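Local atomic coordinates of proline iminopeptidase (Streptomyces halstedii, PDB entry 3WMR), a protein that hydrolyses amide bonds as an amidohydrolase with a hydrophobic tunnel for polyketide substrates, and probably can release N-terminal proline from peptides. Residues Gly124-Ala136 and Leu242-Ile254. Numbering follows the deposited sequence.
Sequences GQSWGGMLGSVHA and LRDWSVEDCLPDI. With P4G (1-ethoxy-2-(2-ethoxyethoxy)ethane), chain E.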
loop_
_atom_site.group_PDB
_atom_site.type_symbol
_atom_site.label_atom_id
_atom_site.label_comp_id
_atom_site.label_asym_id
_atom_site.label_seq_id
_atom_site.Cartn_x
_atom_site.Cartn_y
_atom_site.Cartn_z
ATOM N N GLY A 124 4.392 -1.351 4.601
ATOM C CA GLY A 124 3.055 -1.448 4.039
ATOM C C GLY A 124 2.724 -0.118 3.418
ATOM O O GLY A 124 2.758 0.887 4.092
ATOM N N GLN A 125 2.444 -0.122 2.113
ATOM C CA GLN A 125 2.145 1.097 1.367
ATOM C C GLN A 125 0.653 1.183 1.073
ATOM O O GLN A 125 0.104 0.232 0.544
ATOM C CB GLN A 125 2.956 1.081 0.062
ATOM C CG GLN A 125 3.209 2.453 -0.522
ATOM C CD GLN A 125 2.079 2.957 -1.378
ATOM O OE1 GLN A 125 1.206 2.200 -1.774
ATOM N NE2 GLN A 125 2.109 4.250 -1.699
ATOM N N SER A 126 -0.007 2.287 1.453
ATOM C CA SER A 126 -1.453 2.471 1.193
ATOM C C SER A 126 -2.242 1.459 2.026
ATOM O O SER A 126 -1.940 1.285 3.212
ATOM C CB SER A 126 -1.751 2.398 -0.338
ATOM O OG SER A 126 -3.103 2.090 -0.691
ATOM N N TRP A 127 -3.237 0.810 1.437
ATOM C CA TRP A 127 -3.908 -0.336 2.074
ATOM C C TRP A 127 -2.956 -1.285 2.817
ATOM O O TRP A 127 -3.275 -1.771 3.913
ATOM C CB TRP A 127 -4.772 -1.109 1.040
ATOM C CG TRP A 127 -4.718 -2.604 1.166
ATOM C CD1 TRP A 127 -3.938 -3.454 0.470
ATOM C CD2 TRP A 127 -5.463 -3.404 2.090
ATOM N NE1 TRP A 127 -4.142 -4.743 0.889
ATOM C CE2 TRP A 127 -5.099 -4.742 1.869
ATOM C CE3 TRP A 127 -6.425 -3.113 3.059
ATOM C CZ2 TRP A 127 -5.644 -5.800 2.604
ATOM C CZ3 TRP A 127 -6.980 -4.167 3.797
ATOM C CH2 TRP A 127 -6.585 -5.495 3.557
ATOM N N GLY A 128 -1.812 -1.574 2.214
ATOM C CA GLY A 128 -0.810 -2.455 2.790
ATOM C C GLY A 128 -0.301 -2.006 4.149
ATOM O O GLY A 128 0.066 -2.833 4.983
ATOM N N GLY A 129 -0.277 -0.696 4.374
ATOM C CA GLY A 129 0.089 -0.141 5.663
ATOM C C GLY A 129 -1.006 -0.398 6.692
ATOM O O GLY A 129 -0.722 -0.520 7.885
ATOM N N MET A 130 -2.251 -0.455 6.232
ATOM C CA MET A 130 -3.391 -0.755 7.116
ATOM C C MET A 130 -3.393 -2.233 7.500
ATOM O O MET A 130 -3.606 -2.591 8.682
ATOM C CB MET A 130 -4.729 -0.354 6.467
ATOM C CG MET A 130 -4.815 1.122 6.100
ATOM S SD MET A 130 -6.379 1.626 5.362
ATOM C CE MET A 130 -7.385 1.921 6.826
ATOM N N LEU A 131 -3.216 -3.087 6.496
ATOM C CA LEU A 131 -2.998 -4.528 6.688
ATOM C C LEU A 131 -1.804 -4.778 7.612
ATOM O O LEU A 131 -1.903 -5.529 8.589
ATOM C CB LEU A 131 -2.804 -5.231 5.323
ATOM C CG LEU A 131 -2.540 -6.749 5.342
ATOM C CD1 LEU A 131 -3.727 -7.491 5.935
ATOM C CD2 LEU A 131 -2.225 -7.286 3.956
ATOM N N GLY A 132 -0.667 -4.135 7.315
ATOM C CA GLY A 132 0.513 -4.240 8.181
ATOM C C GLY A 132 0.234 -3.902 9.635
ATOM O O GLY A 132 0.753 -4.566 10.536
ATOM N N SER A 133 -0.587 -2.876 9.873
ATOM C CA SER A 133 -0.912 -2.452 11.241
ATOM C C SER A 133 -1.742 -3.509 11.962
ATOM O O SER A 133 -1.523 -3.788 13.148
ATOM C CB SER A 133 -1.697 -1.143 11.231
ATOM O OG SER A 133 -0.921 -0.097 10.705
ATOM N N VAL A 134 -2.700 -4.088 11.242
ATOM C CA VAL A 134 -3.546 -5.155 11.808
ATOM C C VAL A 134 -2.672 -6.352 12.197
ATOM O O VAL A 134 -2.769 -6.901 13.303
ATOM C CB VAL A 134 -4.647 -5.588 10.807
ATOM C CG1 VAL A 134 -5.434 -6.778 11.331
ATOM C CG2 VAL A 134 -5.589 -4.427 10.520
ATOM N N HIS A 135 -1.810 -6.746 11.277
ATOM C CA HIS A 135 -0.826 -7.786 11.540
ATOM C C HIS A 135 0.074 -7.475 12.753
ATOM O O HIS A 135 0.237 -8.321 13.615
ATOM C CB HIS A 135 0.016 -7.989 10.297
ATOM C CG HIS A 135 1.093 -9.005 10.454
ATOM N ND1 HIS A 135 0.946 -10.312 10.042
ATOM C CD2 HIS A 135 2.336 -8.909 10.975
ATOM C CE1 HIS A 135 2.056 -10.976 10.298
ATOM N NE2 HIS A 135 2.912 -10.149 10.867
ATOM N N ALA A 136 0.645 -6.268 12.811
ATOM C CA ALA A 136 1.519 -5.870 13.913
ATOM C C ALA A 136 0.786 -5.820 15.269
ATOM O O ALA A 136 1.408 -6.008 16.311
ATOM C CB ALA A 136 2.167 -4.525 13.631
ATOM N N LEU A 242 -14.457 -1.407 2.019
ATOM C CA LEU A 242 -13.611 -0.818 3.070
ATOM C C LEU A 242 -13.954 0.629 3.416
ATOM O O LEU A 242 -13.292 1.253 4.234
ATOM C CB LEU A 242 -12.117 -0.952 2.732
ATOM C CG LEU A 242 -11.578 -2.389 2.620
ATOM C CD1 LEU A 242 -10.090 -2.360 2.318
ATOM C CD2 LEU A 242 -11.855 -3.245 3.867
ATOM N N ARG A 243 -15.016 1.132 2.807
ATOM C CA ARG A 243 -15.464 2.516 2.957
ATOM C C ARG A 243 -15.508 3.066 4.387
ATOM O O ARG A 243 -15.130 4.219 4.621
ATOM C CB ARG A 243 -16.860 2.630 2.334
ATOM C CG ARG A 243 -17.523 3.973 2.476
ATOM C CD ARG A 243 -18.820 3.979 1.697
ATOM N NE ARG A 243 -19.518 5.252 1.865
ATOM C CZ ARG A 243 -19.288 6.360 1.157
ATOM N NH1 ARG A 243 -18.364 6.399 0.180
ATOM N NH2 ARG A 243 -20.011 7.447 1.428
ATOM N N ASP A 244 -15.994 2.262 5.330
ATOM C CA ASP A 244 -16.116 2.703 6.723
ATOM C C ASP A 244 -14.987 2.169 7.612
ATOM O O ASP A 244 -14.988 2.369 8.825
ATOM C CB ASP A 244 -17.495 2.281 7.273
ATOM C CG ASP A 244 -18.642 3.078 6.641
ATOM O OD1 ASP A 244 -18.601 4.328 6.701
ATOM O OD2 ASP A 244 -19.583 2.473 6.077
ATOM N N TRP A 245 -14.006 1.508 7.019
ATOM C CA TRP A 245 -13.049 0.746 7.809
ATOM C C TRP A 245 -11.946 1.603 8.456
ATOM O O TRP A 245 -11.352 2.482 7.817
ATOM C CB TRP A 245 -12.445 -0.340 6.934
ATOM C CG TRP A 245 -11.547 -1.279 7.656
ATOM C CD1 TRP A 245 -11.844 -2.019 8.771
ATOM C CD2 TRP A 245 -10.207 -1.612 7.295
ATOM N NE1 TRP A 245 -10.764 -2.782 9.130
ATOM C CE2 TRP A 245 -9.742 -2.548 8.244
ATOM C CE3 TRP A 245 -9.348 -1.204 6.260
ATOM C CZ2 TRP A 245 -8.464 -3.088 8.189
ATOM C CZ3 TRP A 245 -8.074 -1.740 6.206
ATOM C CH2 TRP A 245 -7.639 -2.669 7.169
ATOM N N SER A 246 -11.671 1.309 9.725
ATOM C CA SER A 246 -10.620 1.980 10.486
ATOM C C SER A 246 -9.764 0.956 11.224
ATOM O O SER A 246 -10.295 -0.038 11.736
ATOM C CB SER A 246 -11.243 2.927 11.497
ATOM O OG SER A 246 -10.252 3.540 12.286
ATOM N N VAL A 247 -8.454 1.193 11.296
ATOM C CA VAL A 247 -7.557 0.340 12.114
ATOM C C VAL A 247 -7.179 0.974 13.469
ATOM O O VAL A 247 -6.383 0.403 14.228
ATOM C CB VAL A 247 -6.270 -0.082 11.345
ATOM C CG1 VAL A 247 -6.642 -0.852 10.083
ATOM C CG2 VAL A 247 -5.388 1.117 11.010
ATOM N N GLU A 248 -7.788 2.116 13.790
ATOM C CA GLU A 248 -7.415 2.905 14.955
ATOM C C GLU A 248 -7.467 2.082 16.253
ATOM O O GLU A 248 -6.650 2.285 17.147
ATOM C CB GLU A 248 -8.325 4.123 15.087
ATOM C CG GLU A 248 -8.171 5.173 13.991
ATOM C CD GLU A 248 -9.348 6.126 13.944
ATOM O OE1 GLU A 248 -10.423 5.734 13.453
ATOM O OE2 GLU A 248 -9.212 7.270 14.412
ATOM N N ASP A 249 -8.412 1.149 16.341
ATOM C CA ASP A 249 -8.625 0.385 17.578
ATOM C C ASP A 249 -7.523 -0.615 17.891
ATOM O O ASP A 249 -7.335 -0.977 19.045
ATOM C CB ASP A 249 -9.973 -0.334 17.539
ATOM C CG ASP A 249 -11.151 0.624 17.701
ATOM O OD1 ASP A 249 -10.970 1.754 18.226
ATOM O OD2 ASP A 249 -12.274 0.243 17.304
ATOM N N CYS A 250 -6.781 -1.053 16.885
ATOM C CA CYS A 250 -5.680 -1.975 17.128
ATOM C C CYS A 250 -4.320 -1.275 17.312
ATOM O O CYS A 250 -3.379 -1.897 17.791
ATOM C CB CYS A 250 -5.622 -3.009 16.023
ATOM S SG CYS A 250 -4.819 -2.375 14.548
ATOM N N LEU A 251 -4.238 0.019 16.998
ATOM C CA LEU A 251 -2.964 0.741 16.992
ATOM C C LEU A 251 -2.246 0.815 18.337
ATOM O O LEU A 251 -1.015 0.738 18.368
ATOM C CB LEU A 251 -3.108 2.161 16.388
ATOM C CG LEU A 251 -3.607 2.264 14.933
ATOM C CD1 LEU A 251 -3.676 3.706 14.447
ATOM C CD2 LEU A 251 -2.773 1.440 13.976
ATOM N N PRO A 252 -2.997 0.939 19.457
ATOM C CA PRO A 252 -2.301 0.948 20.739
ATOM C C PRO A 252 -1.559 -0.348 21.046
ATOM O O PRO A 252 -0.687 -0.334 21.900
ATOM C CB PRO A 252 -3.440 1.173 21.775
ATOM C CG PRO A 252 -4.535 1.815 20.993
ATOM C CD PRO A 252 -4.444 1.204 19.616
ATOM N N ASP A 253 -1.896 -1.447 20.368
ATOM C CA ASP A 253 -1.292 -2.755 20.649
ATOM C C ASP A 253 0.015 -3.019 19.894
ATOM O O ASP A 253 0.688 -4.035 20.130
ATOM C CB ASP A 253 -2.289 -3.873 20.335
ATOM C CG ASP A 253 -3.481 -3.904 21.311
ATOM O OD1 ASP A 253 -3.406 -3.351 22.430
ATOM O OD2 ASP A 253 -4.512 -4.485 20.935
ATOM N N ILE A 254 0.367 -2.129 18.972
ATOM C CA ILE A 254 1.605 -2.276 18.191
ATOM C C ILE A 254 2.802 -1.956 19.082
ATOM O O ILE A 254 2.938 -0.824 19.567
ATOM C CB ILE A 254 1.587 -1.377 16.935
ATOM C CG1 ILE A 254 0.493 -1.846 15.970
ATOM C CG2 ILE A 254 2.937 -1.400 16.236
ATOM C CD1 ILE A 254 0.157 -0.865 14.864
HETATM C C8 P4G E . -15.028 -3.208 6.692
HETATM C C7 P4G E . -14.862 -3.901 8.027
HETATM O O4 P4G E . -14.004 -5.051 7.933
HETATM C C6 P4G E . -13.908 -5.768 9.176
HETATM C C5 P4G E . -12.721 -6.737 9.206
HETATM O O3 P4G E . -11.668 -6.210 10.016
HETATM C C4 P4G E . -10.761 -7.178 10.547
HETATM C C3 P4G E . -9.561 -6.465 11.183
HETATM O O2 P4G E . -9.819 -5.061 11.382
HETATM C C2 P4G E . -9.362 -4.558 12.644
HETATM C C1 P4G E . -9.717 -3.091 12.768
#
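The Trp245 ring lies between Val247 CG1 on one face and Leu242 CD2 on the other, both near its rim, and its benzo end meets Trp127 and Met130 of helix 127-137. Trp245 CZ3 comes within 3.6 Å of CZ3 of Trp127, at the edge of the Trp127 ring. The two six-membered rings meet obliquely, their planes at 45°. One face of the Trp127 ring carries Leu131 CB near the rim. Leu242 CD1 packs against Trp127 CE3 at 3.8 Å. Trp127 NE1 is hydrogen-bonded to Gln81 OE1.

The side chains of Met130 and Trp245 run alongside each other, pointing opposite ways. Met130 CB lies 3.6 Å from Trp245 CZ3, and the bend at chi3 (84°) brings CE to 3.7 Å from Trp245 CE3. The sulfur makes an oblique Met-aromatic contact. Val134 CG2 touches both Trp245 CZ2, at the ring edge, and Val247 CG1. At another edge of the indole, in its plane, Trp245 NE1 gives a weak hydrogen bond of 3.3 Å to O2 of the bound polyether.

Further along, Ser133 CB meets Leu251 CD2, and Ile254 CG1 packs on Ala136 CB at 3.9 Å. Ser133 OG is satisfied within its own helix, donating to Gly129 O, which also accepts from Ser133 N.

The contact packs the loop before strand 258-263 against the helix that follows Ser126, probably the nucleophile. This strand-turn-helix, with its Gly-X-Ser-X-Gly sequence, fits the nucleophile elbow of the alpha/beta hydrolase fold, and Trp245 links it to the polyether pocket.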